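Oligopeptide-binding protein AppA (Bacillus subtilis, PDB 1XOC) binds oligopeptides for an ABC permease that imports them and can fully replace the Opp system in sporulation and genetic competence. Local coordinates at residues F35-S40 and D154-L159; Y39-A44 and G117-T122; F148-L153 and S422-Q427; T363-Q368 and S399-Q404; M405-W410 and L440-Y445. All blocks are in the same frame, centred on the assembly; numbering follows the deposited sequence. Where two conformers were deposited one is given.

Interaction 1 of 5, residues F35-S40 and D154-L159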
# COMPACT_ATOMS: atom_id res chain seq x y z
N PHE A 35 9.11 9.03 7.43
CA PHE A 35 9.68 7.71 7.63
C PHE A 35 9.41 7.25 9.05
O PHE A 35 10.20 7.44 9.94
CB PHE A 35 11.18 7.72 7.35
CG PHE A 35 11.55 8.51 6.14
CD1 PHE A 35 12.44 9.55 6.22
CD2 PHE A 35 11.00 8.22 4.92
CE1 PHE A 35 12.77 10.27 5.12
CE2 PHE A 35 11.34 8.95 3.82
CZ PHE A 35 12.23 9.97 3.93
N ASN A 36 8.24 6.67 9.21
CA ASN A 36 7.78 6.20 10.50
C ASN A 36 6.54 5.33 10.31
O ASN A 36 5.50 5.79 9.92
CB ASN A 36 7.45 7.37 11.43
CG ASN A 36 7.23 6.95 12.86
OD1 ASN A 36 6.69 5.85 13.12
ND2 ASN A 36 7.63 7.80 13.83
N SER A 37 6.68 4.02 10.52
CA SER A 37 5.61 3.10 10.20
C SER A 37 4.32 3.33 11.00
O SER A 37 3.25 2.87 10.60
CB SER A 37 6.10 1.68 10.35
OG SER A 37 6.29 1.39 11.71
N LEU A 38 4.42 4.03 12.13
CA LEU A 38 3.23 4.32 12.94
C LEU A 38 2.33 5.39 12.29
O LEU A 38 1.17 5.54 12.68
CB LEU A 38 3.60 4.72 14.36
CG LEU A 38 4.45 3.71 15.15
CD1 LEU A 38 4.91 4.32 16.48
CD2 LEU A 38 3.62 2.46 15.33
N TYR A 39 2.83 6.15 11.31
CA TYR A 39 2.10 7.23 10.71
C TYR A 39 1.93 7.15 9.20
O TYR A 39 0.95 7.66 8.67
CB TYR A 39 2.77 8.56 11.09
CG TYR A 39 2.74 8.75 12.60
CD1 TYR A 39 3.86 8.53 13.38
CD2 TYR A 39 1.56 9.08 13.24
CE1 TYR A 39 3.79 8.66 14.77
CE2 TYR A 39 1.49 9.22 14.61
CZ TYR A 39 2.60 9.00 15.38
OH TYR A 39 2.48 9.15 16.77
N SER A 40 2.89 6.59 8.49
CA SER A 40 2.80 6.54 7.06
C SER A 40 1.68 5.64 6.58
O SER A 40 1.36 4.63 7.21
CB SER A 40 4.12 6.12 6.43
OG SER A 40 4.49 4.83 6.85
N ASP A 154 5.92 -7.42 11.16
CA ASP A 154 6.80 -7.11 10.03
C ASP A 154 6.58 -5.68 9.54
O ASP A 154 7.34 -5.22 8.71
CB ASP A 154 6.72 -8.08 8.87
CG ASP A 154 5.37 -8.22 8.31
OD1 ASP A 154 5.24 -8.96 7.29
OD2 ASP A 154 4.40 -7.68 8.87
N SER A 155 5.54 -5.03 10.04
CA SER A 155 5.18 -3.65 9.61
C SER A 155 5.67 -2.56 10.52
O SER A 155 5.68 -1.37 10.12
CB SER A 155 3.67 -3.54 9.51
OG SER A 155 3.18 -4.47 8.57
N THR A 156 6.09 -2.93 11.73
CA THR A 156 6.43 -1.98 12.76
C THR A 156 7.95 -1.75 12.87
O THR A 156 8.69 -2.57 13.42
CB THR A 156 5.88 -2.38 14.11
OG1 THR A 156 4.49 -2.70 13.96
CG2 THR A 156 6.04 -1.25 15.17
N ALA A 157 8.37 -0.62 12.31
CA ALA A 157 9.78 -0.20 12.38
C ALA A 157 10.15 0.17 13.79
O ALA A 157 9.46 0.98 14.41
CB ALA A 157 10.03 1.00 11.47
N ILE A 158 11.27 -0.39 14.30
CA ILE A 158 11.67 -0.16 15.67
C ILE A 158 12.39 1.21 15.78
O ILE A 158 13.42 1.48 15.13
CB ILE A 158 12.54 -1.35 16.23
CG1 ILE A 158 11.79 -2.69 16.13
CG2 ILE A 158 12.93 -1.06 17.64
CD1 ILE A 158 10.42 -2.70 16.70
N LEU A 159 11.85 2.05 16.66
CA LEU A 159 12.36 3.40 16.85
C LEU A 159 13.22 3.52 18.12
O LEU A 159 13.01 2.77 19.08
CB LEU A 159 11.19 4.38 16.96
CG LEU A 159 10.18 4.39 15.81
CD1 LEU A 159 9.02 5.30 16.17
CD2 LEU A 159 10.82 4.85 14.52
O HOH W 1 7.80 2.98 13.26
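Ser37 lays its hydroxymethyl group against the backbone that leaves helix 147-155, overlapping the peptide units of Ser155 to Ala157. In the conformer described, one of two that were deposited, chi1 of 70° holds OG between the serine's own N and its carbonyl carbon. There OG accepts the N-H of Ala157 over 3.0 Å at an N-H...O angle of 154°, and CB of Ala157 lies 3.8 Å from the same oxygen. A water extends the link: it lies 2.7 Å from Ser37 OG and donates both to Ala157 O at 2.8 Å and to Asn36 OD1 at 3.1 Å. Asn36 OD1 also accepts the N-H of Leu38, and ND2 of Asn36, bonded to Asn178, packs 3.7 Å from CD1 of Leu159. Asn36 and Leu159 cross at about a right angle. Beside them CD1 of Leu38 meets CD1 of Leu159 at 4.2 Å, an apolar patch next to the water-bridged polar link. Asp154, at the end of the helix, bonds to the backbone of the bound peptide, and Ser155 OG adds a weak bond. The contact thus joins an Asx turn, in the loop that leads into helix 43-52, to a helix C-terminus in the wall of the peptide-binding site.

Interaction 2 of 5, residues Y39-A44 and G117-T122. With ZN (zinc ion), chain L.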
# COMPACT_ATOMS: atom_id res chain seq x y z
N TYR A 39 2.83 6.15 11.31
CA TYR A 39 2.10 7.23 10.71
C TYR A 39 1.93 7.15 9.20
O TYR A 39 0.95 7.66 8.67
CB TYR A 39 2.77 8.56 11.09
CG TYR A 39 2.74 8.75 12.60
CD1 TYR A 39 3.86 8.53 13.38
CD2 TYR A 39 1.56 9.08 13.24
CE1 TYR A 39 3.79 8.66 14.77
CE2 TYR A 39 1.49 9.22 14.61
CZ TYR A 39 2.60 9.00 15.38
OH TYR A 39 2.48 9.15 16.77
N SER A 40 2.89 6.59 8.49
CA SER A 40 2.80 6.54 7.06
C SER A 40 1.68 5.64 6.58
O SER A 40 1.36 4.63 7.21
CB SER A 40 4.12 6.12 6.43
OG SER A 40 4.49 4.83 6.85
N THR A 41 1.10 6.02 5.44
CA THR A 41 0.05 5.20 4.82
C THR A 41 0.37 4.80 3.37
O THR A 41 -0.45 4.13 2.74
CB THR A 41 -1.36 5.83 4.90
OG1 THR A 41 -1.34 7.10 4.23
CG2 THR A 41 -1.80 6.06 6.36
N ASP A 42 1.53 5.23 2.86
CA ASP A 42 1.82 5.15 1.42
C ASP A 42 3.08 4.36 1.12
O ASP A 42 4.02 4.34 1.92
CB ASP A 42 1.87 6.55 0.78
CG ASP A 42 3.12 7.31 1.11
OD1 ASP A 42 4.00 7.38 0.23
OD2 ASP A 42 3.25 7.81 2.25
N ASP A 43 3.13 3.74 -0.04
CA ASP A 43 4.23 2.86 -0.37
C ASP A 43 5.58 3.54 -0.55
O ASP A 43 6.61 2.97 -0.30
CB ASP A 43 3.92 2.09 -1.63
CG ASP A 43 4.43 0.67 -1.55
OD1 ASP A 43 4.18 -0.01 -0.51
OD2 ASP A 43 5.09 0.24 -2.52
N ALA A 44 5.59 4.80 -0.96
CA ALA A 44 6.85 5.49 -1.13
C ALA A 44 7.53 5.68 0.22
O ALA A 44 8.75 5.48 0.37
CB ALA A 44 6.61 6.83 -1.81
N GLY A 117 -2.39 8.76 14.63
CA GLY A 117 -2.09 8.16 13.34
C GLY A 117 -3.26 7.39 12.76
O GLY A 117 -4.30 7.24 13.41
N GLU A 118 -3.08 6.93 11.52
CA GLU A 118 -4.08 6.14 10.79
C GLU A 118 -3.86 4.63 10.87
O GLU A 118 -4.58 3.89 10.21
CB GLU A 118 -4.13 6.55 9.31
CG GLU A 118 -4.98 7.80 9.03
CD GLU A 118 -4.30 9.12 9.43
OE1 GLU A 118 -3.19 9.38 8.95
OE2 GLU A 118 -4.92 9.89 10.20
N ARG A 119 -2.87 4.18 11.66
CA ARG A 119 -2.50 2.76 11.72
C ARG A 119 -3.03 2.05 12.95
O ARG A 119 -2.53 0.96 13.31
CB ARG A 119 -0.97 2.61 11.62
CG ARG A 119 -0.39 3.04 10.29
CD ARG A 119 -0.99 2.27 9.15
NE ARG A 119 -0.18 2.37 7.95
CZ ARG A 119 -0.44 1.66 6.86
NH1 ARG A 119 -1.42 0.76 6.87
NH2 ARG A 119 0.31 1.81 5.80
N GLY A 120 -4.08 2.59 13.57
CA GLY A 120 -4.63 1.98 14.79
C GLY A 120 -5.05 0.52 14.64
O GLY A 120 -4.89 -0.24 15.59
N SER A 121 -5.58 0.16 13.47
CA SER A 121 -6.08 -1.19 13.15
C SER A 121 -5.03 -2.27 13.39
O SER A 121 -5.34 -3.37 13.85
CB SER A 121 -6.49 -1.27 11.67
OG SER A 121 -7.51 -2.26 11.51
N THR A 122 -3.79 -1.94 13.10
CA THR A 122 -2.69 -2.86 13.24
C THR A 122 -2.39 -3.25 14.69
O THR A 122 -1.80 -4.33 14.94
CB THR A 122 -1.46 -2.23 12.57
OG1 THR A 122 -1.80 -1.91 11.20
CG2 THR A 122 -0.26 -3.18 12.60
ZN ZN L . -2.61 11.46 9.18
O HOH W 2 -0.99 8.39 10.38
O HOH W 3 3.07 3.33 4.99
O HOH W 4 -4.11 12.33 9.89
O HOH W 5 -0.66 11.62 8.75
O HOH W 6 -2.43 11.62 6.78
O HOH W 7 -1.99 11.47 11.22
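The loop at residues 39-44 comes nearest to residues 117-122 at Tyr39 and Gly117, whose CA atoms stand 5.0 Å apart. CD2 of the Tyr39 ring meets CA of Gly117 at 3.8 Å, and a CB on the glycine would come tight against the ring. Arg119 makes the main polar link. Its chain bends at chi2 (-59°), and NE donates to Ser40 O over 2.8 Å, in the plane of that carbonyl; NH2 adds a weak bond to the same oxygen. One face of the guanidinium is covered by CG2 of Thr41, while a water in its plane accepts from NH2 and donates to Ser40 OG, which is also bonded to Glu49. The remaining nitrogen, NH1, binds the backbone of the bound peptide. Glu118 adds a second contact: its CB touches Thr41 CG2 at 3.8 Å, and its OE1 binds a zinc ion at 2.2 Å, with four waters as the other ligands in this site. A further water accepts from Glu118 N over 2.8 Å and lies close to Tyr39 O. With Thr41 and Asp43 bonded to the peptide through their backbones, this pair of loops forms part of the ligand pocket of a peptide-binding protein, the arginine being fixed by one loop where it meets the ligand.

Interaction 3 of 5, residues F148-L153 and S422-Q427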
# COMPACT_ATOMS: atom_id res chain seq x y z
N PHE A 148 -1.80 -9.69 14.15
CA PHE A 148 -0.68 -9.31 14.98
C PHE A 148 0.60 -10.01 14.53
O PHE A 148 1.59 -9.35 14.16
CB PHE A 148 -0.91 -9.49 16.49
CG PHE A 148 0.27 -9.09 17.28
CD1 PHE A 148 0.61 -7.76 17.43
CD2 PHE A 148 1.15 -10.02 17.76
CE1 PHE A 148 1.75 -7.41 18.11
CE2 PHE A 148 2.28 -9.64 18.41
CZ PHE A 148 2.58 -8.34 18.58
N TYR A 149 0.62 -11.34 14.59
CA TYR A 149 1.82 -12.05 14.19
C TYR A 149 2.17 -11.77 12.72
O TYR A 149 3.34 -11.66 12.36
CB TYR A 149 1.63 -13.56 14.44
CG TYR A 149 2.84 -14.38 14.05
CD1 TYR A 149 2.93 -14.94 12.78
CD2 TYR A 149 3.92 -14.52 14.91
CE1 TYR A 149 4.06 -15.65 12.40
CE2 TYR A 149 5.07 -15.22 14.51
CZ TYR A 149 5.11 -15.78 13.27
OH TYR A 149 6.21 -16.50 12.86
N ASN A 150 1.15 -11.70 11.86
CA ASN A 150 1.38 -11.80 10.42
C ASN A 150 1.54 -10.46 9.77
O ASN A 150 2.04 -10.37 8.65
CB ASN A 150 0.29 -12.62 9.72
CG ASN A 150 0.31 -14.07 10.12
OD1 ASN A 150 1.13 -14.84 9.62
ND2 ASN A 150 -0.60 -14.46 11.02
N ASN A 151 1.13 -9.42 10.47
CA ASN A 151 1.23 -8.05 9.91
C ASN A 151 1.91 -7.03 10.82
O ASN A 151 2.77 -6.27 10.37
CB ASN A 151 -0.14 -7.55 9.45
CG ASN A 151 -0.60 -8.16 8.14
OD1 ASN A 151 0.21 -8.49 7.27
ND2 ASN A 151 -1.93 -8.30 7.99
N ALA A 152 1.57 -7.01 12.11
CA ALA A 152 2.13 -6.01 13.00
C ALA A 152 3.62 -6.18 13.14
O ALA A 152 4.39 -5.21 13.11
CB ALA A 152 1.47 -5.99 14.39
N LEU A 153 4.07 -7.43 13.32
CA LEU A 153 5.50 -7.71 13.55
C LEU A 153 6.41 -7.32 12.39
O LEU A 153 7.58 -6.97 12.61
CB LEU A 153 5.71 -9.20 13.93
CG LEU A 153 5.11 -9.54 15.27
CD1 LEU A 153 5.28 -11.04 15.51
CD2 LEU A 153 5.70 -8.79 16.40
N SER A 422 -1.92 -6.06 2.04
CA SER A 422 -1.28 -6.78 3.12
C SER A 422 -0.97 -8.21 2.67
O SER A 422 -1.74 -8.83 1.92
CB SER A 422 -2.20 -6.85 4.33
OG SER A 422 -1.51 -7.44 5.40
N THR A 423 0.14 -8.75 3.18
CA THR A 423 0.51 -10.14 2.89
C THR A 423 -0.32 -11.14 3.68
O THR A 423 -0.33 -12.33 3.38
CB THR A 423 2.03 -10.42 3.15
OG1 THR A 423 2.35 -10.11 4.49
CG2 THR A 423 2.90 -9.58 2.26
N PHE A 424 -0.98 -10.65 4.74
CA PHE A 424 -1.95 -11.43 5.48
C PHE A 424 -3.32 -10.93 5.09
O PHE A 424 -3.66 -9.78 5.32
CB PHE A 424 -1.75 -11.30 6.98
CG PHE A 424 -2.68 -12.13 7.79
CD1 PHE A 424 -2.53 -13.49 7.83
CD2 PHE A 424 -3.73 -11.55 8.49
CE1 PHE A 424 -3.39 -14.30 8.57
CE2 PHE A 424 -4.61 -12.36 9.23
CZ PHE A 424 -4.43 -13.72 9.26
N PRO A 425 -4.12 -11.80 4.47
CA PRO A 425 -5.36 -11.35 3.85
C PRO A 425 -6.45 -11.08 4.88
O PRO A 425 -6.96 -12.01 5.49
CB PRO A 425 -5.71 -12.52 2.93
CG PRO A 425 -5.20 -13.70 3.66
CD PRO A 425 -3.91 -13.24 4.29
N ASP A 426 -6.78 -9.80 5.08
CA ASP A 426 -7.87 -9.40 6.00
C ASP A 426 -8.35 -8.00 5.55
O ASP A 426 -7.59 -6.99 5.59
CB ASP A 426 -7.42 -9.43 7.49
CG ASP A 426 -8.55 -9.04 8.49
OD1 ASP A 426 -8.38 -9.17 9.75
OD2 ASP A 426 -9.63 -8.63 8.02
N GLN A 427 -9.62 -7.96 5.11
CA GLN A 427 -10.27 -6.79 4.52
C GLN A 427 -10.78 -5.80 5.56
O GLN A 427 -11.26 -4.73 5.20
CB GLN A 427 -11.49 -7.25 3.71
CG GLN A 427 -11.19 -8.23 2.59
CD GLN A 427 -10.14 -7.75 1.69
OE1 GLN A 427 -9.16 -8.47 1.42
NE2 GLN A 427 -10.28 -6.51 1.24
O HOH W 8 2.87 -11.75 6.39
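Asn150 and Asn151, neighbours on helix 147-155, meet the Phe424 ring in two different orientations. The amide of Asn150 is almost parallel to the ring, the planes only 8° apart, and it spreads along the CG, CD1 and CE1 side: CB is 3.5 Å from Phe424 CD1, and ND2 is 3.7 Å from Phe424 CE1. That ND2 bonds to Gly146 O one turn back. The amide of Asn151 stands steeply to the ring, at 74°, with ND2 near the ring plane at its edge and 3.2 Å from Phe424 CB. In Phe424 itself CG is anti to the backbone N (chi1 -177°), on a side chain that leaves its backbone toward the helix.

Ser422 completes the polar side. In the conformer described, one of two, OG stands off the end of the Asn151 amide, 2.7 Å from OD1 and 2.8 Å from ND2, so that any pairing between them is doubtful; its clearer partner is the backbone of the bound peptide. Asn151 is likewise held at both ends, ND2 by Asn147 and OD1 by the peptide backbone. A water connects the segments, donating to Asn150 O at 2.8 Å and lying 2.6 Å from Thr423 OG1, a hydroxyl that also binds the peptide. Within the helix, Leu153 N bonds to Phe148 O, five residues back, a pi-type turn around the two asparagines. The helix and the loop after strand 414-420 thus meet alongside the ligand, consistent with the peptide-enclosing cleft of the two-lobed solute-binding proteins of family 5.

Interaction 4 of 5, residues T363-Q368 and S399-Q404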
# COMPACT_ATOMS: atom_id res chain seq x y z
N THR A 363 -15.65 15.42 -9.73
CA THR A 363 -14.23 15.41 -10.07
C THR A 363 -13.59 14.05 -9.73
O THR A 363 -13.72 13.52 -8.60
CB THR A 363 -13.51 16.56 -9.38
OG1 THR A 363 -14.10 17.80 -9.81
CG2 THR A 363 -12.01 16.57 -9.67
N LEU A 364 -12.90 13.48 -10.73
CA LEU A 364 -12.11 12.26 -10.57
C LEU A 364 -10.62 12.59 -10.49
O LEU A 364 -10.00 13.05 -11.47
CB LEU A 364 -12.36 11.34 -11.76
CG LEU A 364 -11.70 9.95 -11.79
CD1 LEU A 364 -12.13 9.07 -10.64
CD2 LEU A 364 -12.00 9.25 -13.10
N LYS A 365 -10.04 12.32 -9.32
CA LYS A 365 -8.63 12.58 -9.07
C LYS A 365 -7.76 11.35 -9.28
O LYS A 365 -8.21 10.21 -9.07
CB LYS A 365 -8.41 13.04 -7.63
CG LYS A 365 -8.90 14.40 -7.30
CD LYS A 365 -8.68 14.74 -5.82
CE LYS A 365 -8.95 16.22 -5.60
NZ LYS A 365 -8.90 16.63 -4.17
N THR A 366 -6.50 11.57 -9.65
CA THR A 366 -5.49 10.50 -9.55
C THR A 366 -4.11 11.11 -9.40
O THR A 366 -4.00 12.35 -9.44
CB THR A 366 -5.51 9.53 -10.76
OG1 THR A 366 -4.79 8.33 -10.38
CG2 THR A 366 -4.89 10.12 -11.97
N ASN A 367 -3.08 10.29 -9.24
CA ASN A 367 -1.75 10.81 -8.92
C ASN A 367 -0.88 11.18 -10.11
O ASN A 367 -0.72 10.39 -11.05
CB ASN A 367 -0.99 9.86 -7.98
CG ASN A 367 -0.95 8.44 -8.48
OD1 ASN A 367 -2.00 7.83 -8.68
ND2 ASN A 367 0.25 7.90 -8.64
N GLN A 368 -0.32 12.40 -10.05
CA GLN A 368 0.66 12.95 -11.00
C GLN A 368 1.81 11.97 -11.25
O GLN A 368 2.50 11.57 -10.32
CB GLN A 368 1.22 14.28 -10.48
CG GLN A 368 2.14 14.99 -11.47
CD GLN A 368 2.77 16.24 -10.90
OE1 GLN A 368 3.40 17.00 -11.64
NE2 GLN A 368 2.62 16.48 -9.60
N SER A 399 2.14 13.06 -2.66
CA SER A 399 2.08 13.32 -1.22
C SER A 399 0.83 14.10 -0.86
O SER A 399 0.19 13.85 0.16
CB SER A 399 3.35 14.01 -0.71
OG SER A 399 3.38 15.38 -1.08
N ALA A 400 0.46 15.07 -1.69
CA ALA A 400 -0.75 15.82 -1.45
C ALA A 400 -2.01 15.00 -1.58
O ALA A 400 -2.93 15.19 -0.81
CB ALA A 400 -0.80 16.98 -2.41
N LEU A 401 -2.08 14.13 -2.58
CA LEU A 401 -3.24 13.29 -2.77
C LEU A 401 -3.41 12.30 -1.59
O LEU A 401 -4.51 12.10 -1.12
CB LEU A 401 -3.09 12.47 -4.06
CG LEU A 401 -4.32 11.70 -4.47
CD1 LEU A 401 -5.52 12.58 -4.52
CD2 LEU A 401 -4.10 11.00 -5.82
N VAL A 402 -2.31 11.75 -1.08
CA VAL A 402 -2.34 10.92 0.10
C VAL A 402 -2.91 11.69 1.27
O VAL A 402 -3.70 11.15 2.04
CB VAL A 402 -0.92 10.39 0.44
CG1 VAL A 402 -0.88 9.70 1.81
CG2 VAL A 402 -0.43 9.43 -0.64
N GLU A 403 -2.51 12.94 1.43
CA GLU A 403 -3.01 13.76 2.52
C GLU A 403 -4.49 14.04 2.37
O GLU A 403 -5.24 14.02 3.33
CB GLU A 403 -2.19 15.05 2.62
CG GLU A 403 -2.65 15.98 3.73
CD GLU A 403 -1.70 17.12 3.94
OE1 GLU A 403 -1.97 17.95 4.84
OE2 GLU A 403 -0.67 17.19 3.21
N GLN A 404 -4.91 14.28 1.14
CA GLN A 404 -6.31 14.58 0.83
C GLN A 404 -7.24 13.39 1.08
O GLN A 404 -8.35 13.57 1.59
CB GLN A 404 -6.42 14.99 -0.63
CG GLN A 404 -6.00 16.41 -0.88
CD GLN A 404 -5.75 16.76 -2.33
OE1 GLN A 404 -6.27 16.14 -3.25
NE2 GLN A 404 -4.95 17.79 -2.54
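A helix packed across the strand that its own crossover spans brings Leu401 and Gln404 onto Thr366 and Lys365. The axes of strand segment 363-367 and helix segment 399-404 approach to 8.6 Å, at 132° between N-to-C directions. Leu401 carries the apolar part of the contact: CG is anti to the backbone N (chi1 -172°), and from it CD2 comes 3.6 Å from C of Thr366 and from N of Asn367, against the peptide bond between them, while CD1 meets CD of Lys365 at 4.0 Å. The strands on either side, 390-396 and 414-420, both run parallel to 358-367, and helix 398-405 belongs to the link between them, a beta-alpha-beta crossover over the middle strand; Leu364 faces helix 371-385 instead. Lys365 extends beyond CG and slides past Leu401 in the opposite direction, and its NZ donates to Gln404 OE1 over 2.8 Å from above the amide plane, 56° out of it. The same nitrogen bonds to Asp411 O in the loop before strand 414-420. A methionine in place of Lys365 would probably leave the Gln404 and Asp411 oxygens without this shared donor and the Gln404 amide freer to turn. At the strand's end, Asn367 presents CB to Leu401 CD2 at 4.0 Å and uses ND2 to bind the backbone of the bound peptide, while its OD1 accepts from Arg373.

Interaction 5 of 5, residues M405-W410 and L440-Y445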
# COMPACT_ATOMS: atom_id res chain seq x y z
N MET A 405 -6.82 12.16 0.75
CA MET A 405 -7.73 11.02 0.87
C MET A 405 -7.89 10.58 2.32
O MET A 405 -8.95 10.09 2.70
CB MET A 405 -7.23 9.83 0.02
CG MET A 405 -6.01 9.16 0.50
SD MET A 405 -5.51 7.83 -0.66
CE MET A 405 -5.02 8.79 -2.03
N ASN A 406 -6.86 10.82 3.13
CA ASN A 406 -6.82 10.35 4.52
C ASN A 406 -7.69 11.17 5.47
O ASN A 406 -7.99 12.33 5.19
CB ASN A 406 -5.36 10.33 5.04
CG ASN A 406 -4.66 9.03 4.77
OD1 ASN A 406 -4.85 8.06 5.50
ND2 ASN A 406 -3.85 8.98 3.71
N PRO A 407 -8.11 10.59 6.60
CA PRO A 407 -8.70 11.39 7.66
C PRO A 407 -7.73 12.51 8.04
O PRO A 407 -6.51 12.31 7.92
CB PRO A 407 -8.81 10.40 8.82
CG PRO A 407 -8.75 9.07 8.22
CD PRO A 407 -8.00 9.17 6.96
N PRO A 408 -8.24 13.67 8.46
CA PRO A 408 -9.63 14.07 8.61
C PRO A 408 -10.24 14.75 7.38
O PRO A 408 -11.23 15.48 7.53
CB PRO A 408 -9.53 15.10 9.74
CG PRO A 408 -8.27 15.79 9.43
CD PRO A 408 -7.34 14.75 8.89
N ASN A 409 -9.67 14.51 6.20
CA ASN A 409 -9.99 15.29 5.00
C ASN A 409 -10.98 14.60 4.06
O ASN A 409 -12.04 15.16 3.75
CB ASN A 409 -8.72 15.63 4.23
CG ASN A 409 -7.72 16.40 5.07
OD1 ASN A 409 -6.51 16.14 5.00
ND2 ASN A 409 -8.20 17.36 5.83
N TRP A 410 -10.66 13.39 3.63
CA TRP A 410 -11.50 12.68 2.66
C TRP A 410 -11.92 13.58 1.51
O TRP A 410 -13.09 13.56 1.08
CB TRP A 410 -12.73 12.12 3.34
CG TRP A 410 -12.39 11.27 4.52
CD1 TRP A 410 -11.89 10.00 4.52
CD2 TRP A 410 -12.60 11.62 5.89
NE1 TRP A 410 -11.73 9.56 5.81
CE2 TRP A 410 -12.17 10.53 6.67
CE3 TRP A 410 -13.08 12.76 6.54
CZ2 TRP A 410 -12.24 10.54 8.06
CZ3 TRP A 410 -13.15 12.78 7.91
CH2 TRP A 410 -12.73 11.67 8.66
N LEU A 440 -8.28 3.39 7.18
CA LEU A 440 -8.14 3.36 5.74
C LEU A 440 -9.44 3.20 4.94
O LEU A 440 -9.40 2.96 3.75
CB LEU A 440 -7.20 2.21 5.36
CG LEU A 440 -5.85 2.11 6.08
CD1 LEU A 440 -4.99 1.00 5.45
CD2 LEU A 440 -5.11 3.39 6.06
N ASN A 441 -10.59 3.36 5.61
CA ASN A 441 -11.90 3.28 4.91
C ASN A 441 -12.24 4.69 4.42
O ASN A 441 -13.20 5.33 4.88
CB ASN A 441 -12.98 2.67 5.81
CG ASN A 441 -14.29 2.32 5.07
OD1 ASN A 441 -14.54 2.78 3.96
ND2 ASN A 441 -15.11 1.50 5.72
N TYR A 442 -11.47 5.11 3.43
CA TYR A 442 -11.50 6.48 2.93
C TYR A 442 -12.79 6.78 2.22
O TYR A 442 -13.11 7.95 2.05
CB TYR A 442 -10.37 6.70 1.94
CG TYR A 442 -8.97 6.46 2.46
CD1 TYR A 442 -8.59 6.83 3.74
CD2 TYR A 442 -8.00 5.86 1.64
CE1 TYR A 442 -7.28 6.63 4.20
CE2 TYR A 442 -6.70 5.68 2.09
CZ TYR A 442 -6.34 6.05 3.36
OH TYR A 442 -5.04 5.86 3.80
N VAL A 443 -13.49 5.75 1.73
CA VAL A 443 -14.72 5.96 0.93
C VAL A 443 -16.02 5.90 1.74
O VAL A 443 -17.12 5.98 1.17
CB VAL A 443 -14.81 4.98 -0.27
CG1 VAL A 443 -13.67 5.24 -1.28
CG2 VAL A 443 -14.81 3.51 0.22
N TRP A 444 -15.91 5.76 3.07
CA TRP A 444 -17.08 5.77 3.93
C TRP A 444 -18.07 4.64 3.65
O TRP A 444 -19.29 4.81 3.72
CB TRP A 444 -17.76 7.13 3.87
CG TRP A 444 -16.98 8.17 4.56
CD1 TRP A 444 -15.71 8.62 4.24
CD2 TRP A 444 -17.36 8.86 5.74
NE1 TRP A 444 -15.31 9.58 5.14
CE2 TRP A 444 -16.30 9.74 6.08
CE3 TRP A 444 -18.51 8.84 6.55
CZ2 TRP A 444 -16.35 10.58 7.19
CZ3 TRP A 444 -18.56 9.68 7.66
CH2 TRP A 444 -17.49 10.53 7.97
N TYR A 445 -17.52 3.46 3.40
CA TYR A 445 -18.31 2.26 3.19
C TYR A 445 -18.75 1.64 4.51
O TYR A 445 -17.97 1.43 5.41
CB TYR A 445 -17.47 1.25 2.41
CG TYR A 445 -18.13 -0.09 2.26
CD1 TYR A 445 -19.29 -0.23 1.55
CD2 TYR A 445 -17.58 -1.23 2.84
CE1 TYR A 445 -19.89 -1.48 1.39
CE2 TYR A 445 -18.15 -2.47 2.68
CZ TYR A 445 -19.30 -2.59 1.95
OH TYR A 445 -19.87 -3.83 1.82
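Two tryptophans meet in a T-shaped stack in which the indole nitrogen forms the leading edge: NE1 of Trp444 stands over a face of Trp410, 3.4 Å from its CG. The five-membered rings are 4.5 Å apart at their centroids, with planes at 83°. Over the opposite face of Trp410 lie CA of Pro407 and the carbonyl carbon of Pro408, whose preceding peptide bond is cis, so the indole is sandwiched between its own loop and Trp444. Tyr442 is enclosed next to it. CG of Met405 rests over one face of the ring, 4.1 Å from the centroid in a CH-pi contact, and SD approaches obliquely as a Met-aromatic contact; Leu440 O lies over the other face, toward the rim, and CD of Pro407 touches the edge at CE1, 3.8 Å away. The hydroxyl donates to Asn406 OD1 over 2.8 Å, from 39° out of the carbonyl plane, and makes a weak bond to a polar side chain of the bound peptide, while Asn406 ND2 bonds to Val402 O. A phenylalanine in place of Tyr442 would probably leave Asn406 OD1 without this donor and its amide less firmly oriented. Packing here has a polar cost, since Met405 O and Tyr442 O are buried without a partner. The contact joins the loop between helix 398-405 and strand 414-420 to the loop between helices 428-431 and 448-457, with Met405 leaning on Met415 and Met417 of the strand and Leu440 on its Trp419.

How the interactions relate
Interactions 1, 2 and 3 gather round the bound peptide, which residues of interactions 4 and 5 also reach. Interactions 1 and 2 continue one loop through Tyr39 and Ser40, their centres 8 Å apart, and Arg119 CG packs 3.7 Å from Ser37 O. Interactions 1 and 3 use the same helix, 147-155, at its end and its middle. Interaction 2 meets interaction 5 where Thr41 OG1 lies 3.2 Å from Asn406 ND2, a probable hydrogen bond, and meets interaction 4 where Thr41 packs on Val402. Interaction 5 follows directly from the helix of interaction 4. Interactions 3 and 4 lie farthest apart, with centres about 26 Å from each other on opposite sides of the chain's centre.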